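Local coordinates for protein integral membrane indolylacetylinositol arabinosyltransferase EmbB (Mycolicibacterium smegmatis MC2 155, PDB 7BVC) that is a membrane protein that probably transfers arabinose units, polymerising them into the arabinan of the mycobacterial cell-wall arabinogalactan, at residues Q502-E507 and L571-T576. Sequence-based numbering, arbitrary orientation.
Sequences QEWWTE and LMFTPT
Thr574 OG1 is the polar atom with most company: two carbonyl oxygens of its own loop, Leu571 O at 3.2 Å and Thr576 O, compete for its one proton, and Arg510 adds a weak hydrogen bond. This happens where two loops of the GT-C-type membrane domain meet, one between helices 485-497 and 509-512, the other between helices 554-570 and 586-599, a worked example of loops that pack together while their polar groups bond to other residues. Glu507 illustrates it. With CG anti to the backbone N (chi1 171°) and a bend at chi2, the carboxylate of Glu507 reaches the start of the partner loop, where Glu507 OE1 lies 3.3 Å from Met572 CA and close to Met572 CG. OE2 forms a salt bridge with Arg510, which also makes a weak hydrogen bond to Leu571 O; the shared arginine probably eases the meeting of carboxylate and carbonyl, both acceptors. Met572 crosses Glu507 at about a right angle and, turning at chi3, brings CE to 4.4 Å from Trp504 CE3. Trp504 and Phe573 run side by side, pointing the same way, and touch where Trp504 CB lies 3.6 Å from Phe573 CD1; the five-membered ring of Trp504 and the Phe573 ring are tilted by 46° in an oblique pairing. Trp505 CB lies over one face of the indole, and Met572 CB over one face of the phenyl ring. Glu507 also touches a bound cardiolipin, and a neighbouring protein chain packs on Trp504 and Met572. At the far end, Gln502 O accepts a hydrogen bond from Lys577, while Gln502 CB rests 3.3 Å from Pro575 O.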
loop_
_atom_site.group_PDB
_atom_site.type_symbol
_atom_site.label_atom_id
_atom_site.label_comp_id
_atom_site.label_asym_id
_atom_site.label_seq_id
_atom_site.Cartn_x
_atom_site.Cartn_y
_atom_site.Cartn_z
ATOM N N GLN B 502 -8.830 9.916 6.178
ATOM C CA GLN B 502 -8.783 8.520 6.612
ATOM C C GLN B 502 -10.049 8.143 7.387
ATOM O O GLN B 502 -10.031 7.885 8.591
ATOM C CB GLN B 502 -7.521 8.241 7.437
ATOM C CG GLN B 502 -6.231 8.448 6.671
ATOM C CD GLN B 502 -6.238 7.756 5.325
ATOM O OE1 GLN B 502 -5.898 8.355 4.306
ATOM N NE2 GLN B 502 -6.606 6.483 5.314
ATOM N N GLU B 503 -11.158 8.138 6.650
ATOM C CA GLU B 503 -12.456 7.729 7.176
ATOM C C GLU B 503 -12.395 6.361 7.848
ATOM O O GLU B 503 -11.464 5.585 7.615
ATOM C CB GLU B 503 -13.488 7.733 6.052
ATOM C CG GLU B 503 -13.187 6.741 4.952
ATOM C CD GLU B 503 -12.273 7.307 3.878
ATOM O OE1 GLU B 503 -11.635 8.350 4.124
ATOM O OE2 GLU B 503 -12.196 6.709 2.784
ATOM N N TRP B 504 -13.404 6.052 8.669
ATOM C CA TRP B 504 -13.271 4.983 9.654
ATOM C C TRP B 504 -13.096 3.610 9.019
ATOM O O TRP B 504 -12.441 2.743 9.607
ATOM C CB TRP B 504 -14.483 4.980 10.587
ATOM C CG TRP B 504 -15.755 4.587 9.917
ATOM C CD1 TRP B 504 -16.649 5.413 9.306
ATOM C CD2 TRP B 504 -16.280 3.262 9.790
ATOM N NE1 TRP B 504 -17.700 4.686 8.806
ATOM C CE2 TRP B 504 -17.496 3.361 9.089
ATOM C CE3 TRP B 504 -15.840 2.001 10.200
ATOM C CZ2 TRP B 504 -18.276 2.249 8.789
ATOM C CZ3 TRP B 504 -16.614 0.900 9.901
ATOM C CH2 TRP B 504 -17.819 1.030 9.203
ATOM N N TRP B 505 -13.663 3.380 7.837
ATOM C CA TRP B 505 -13.567 2.059 7.228
ATOM C C TRP B 505 -12.213 1.797 6.584
ATOM O O TRP B 505 -12.043 0.757 5.937
ATOM C CB TRP B 505 -14.679 1.858 6.196
ATOM C CG TRP B 505 -14.631 2.782 5.025
ATOM C CD1 TRP B 505 -13.775 2.721 3.964
ATOM C CD2 TRP B 505 -15.501 3.888 4.772
ATOM N NE1 TRP B 505 -14.047 3.730 3.077
ATOM C CE2 TRP B 505 -15.107 4.459 3.548
ATOM C CE3 TRP B 505 -16.574 4.454 5.464
ATOM C CZ2 TRP B 505 -15.743 5.569 3.003
ATOM C CZ3 TRP B 505 -17.204 5.555 4.922
ATOM C CH2 TRP B 505 -16.788 6.101 3.705
ATOM N N THR B 506 -11.254 2.709 6.733
ATOM C CA THR B 506 -9.887 2.514 6.270
ATOM C C THR B 506 -8.968 2.107 7.423
ATOM O O THR B 506 -7.790 2.477 7.462
ATOM C CB THR B 506 -9.395 3.785 5.573
ATOM O OG1 THR B 506 -10.387 4.210 4.634
ATOM C CG2 THR B 506 -8.131 3.519 4.772
ATOM N N GLU B 507 -9.502 1.352 8.384
ATOM C CA GLU B 507 -8.741 1.007 9.577
ATOM C C GLU B 507 -7.632 0.005 9.278
ATOM O O GLU B 507 -6.577 0.041 9.921
ATOM C CB GLU B 507 -9.683 0.456 10.649
ATOM C CG GLU B 507 -8.993 -0.148 11.858
ATOM C CD GLU B 507 -8.211 0.875 12.656
ATOM O OE1 GLU B 507 -8.625 2.052 12.679
ATOM O OE2 GLU B 507 -7.184 0.504 13.260
ATOM N N LEU B 571 -9.611 2.938 18.346
ATOM C CA LEU B 571 -8.516 3.318 17.462
ATOM C C LEU B 571 -8.983 3.629 16.046
ATOM O O LEU B 571 -8.201 4.180 15.265
ATOM C CB LEU B 571 -7.452 2.222 17.422
ATOM C CG LEU B 571 -6.265 2.433 18.363
ATOM C CD1 LEU B 571 -5.169 1.418 18.085
ATOM C CD2 LEU B 571 -5.731 3.852 18.249
ATOM N N MET B 572 -10.219 3.290 15.697
ATOM C CA MET B 572 -10.833 3.811 14.482
ATOM C C MET B 572 -11.276 5.247 14.755
ATOM O O MET B 572 -10.972 5.832 15.799
ATOM C CB MET B 572 -11.991 2.922 14.041
ATOM C CG MET B 572 -11.677 1.439 14.043
ATOM S SD MET B 572 -13.020 0.446 13.367
ATOM C CE MET B 572 -14.420 1.119 14.255
ATOM N N PHE B 573 -11.977 5.848 13.793
ATOM C CA PHE B 573 -12.526 7.192 13.952
ATOM C C PHE B 573 -11.433 8.238 14.144
ATOM O O PHE B 573 -11.731 9.410 14.396
ATOM C CB PHE B 573 -13.513 7.241 15.123
ATOM C CG PHE B 573 -14.532 6.141 15.106
ATOM C CD1 PHE B 573 -15.288 5.896 13.974
ATOM C CD2 PHE B 573 -14.733 5.351 16.223
ATOM C CE1 PHE B 573 -16.224 4.883 13.955
ATOM C CE2 PHE B 573 -15.670 4.337 16.210
ATOM C CZ PHE B 573 -16.415 4.104 15.075
ATOM N N THR B 574 -10.171 7.831 14.036
ATOM C CA THR B 574 -9.106 8.818 14.138
ATOM C C THR B 574 -8.709 9.301 12.747
ATOM O O THR B 574 -8.655 8.505 11.806
ATOM C CB THR B 574 -7.886 8.233 14.846
ATOM O OG1 THR B 574 -7.446 7.059 14.154
ATOM C CG2 THR B 574 -8.227 7.873 16.282
ATOM N N PRO B 575 -8.433 10.599 12.599
ATOM C CA PRO B 575 -8.178 11.154 11.260
ATOM C C PRO B 575 -6.929 10.613 10.581
ATOM O O PRO B 575 -6.780 10.816 9.370
ATOM C CB PRO B 575 -8.049 12.659 11.527
ATOM C CG PRO B 575 -8.750 12.879 12.829
ATOM C CD PRO B 575 -8.485 11.648 13.629
ATOM N N THR B 576 -6.030 9.950 11.300
ATOM C CA THR B 576 -4.794 9.440 10.721
ATOM C C THR B 576 -4.536 8.024 11.209
ATOM O O THR B 576 -4.739 7.717 12.386
ATOM C CB THR B 576 -3.598 10.324 11.081
ATOM O OG1 THR B 576 -3.462 10.384 12.506
ATOM C CG2 THR B 576 -3.770 11.729 10.526
#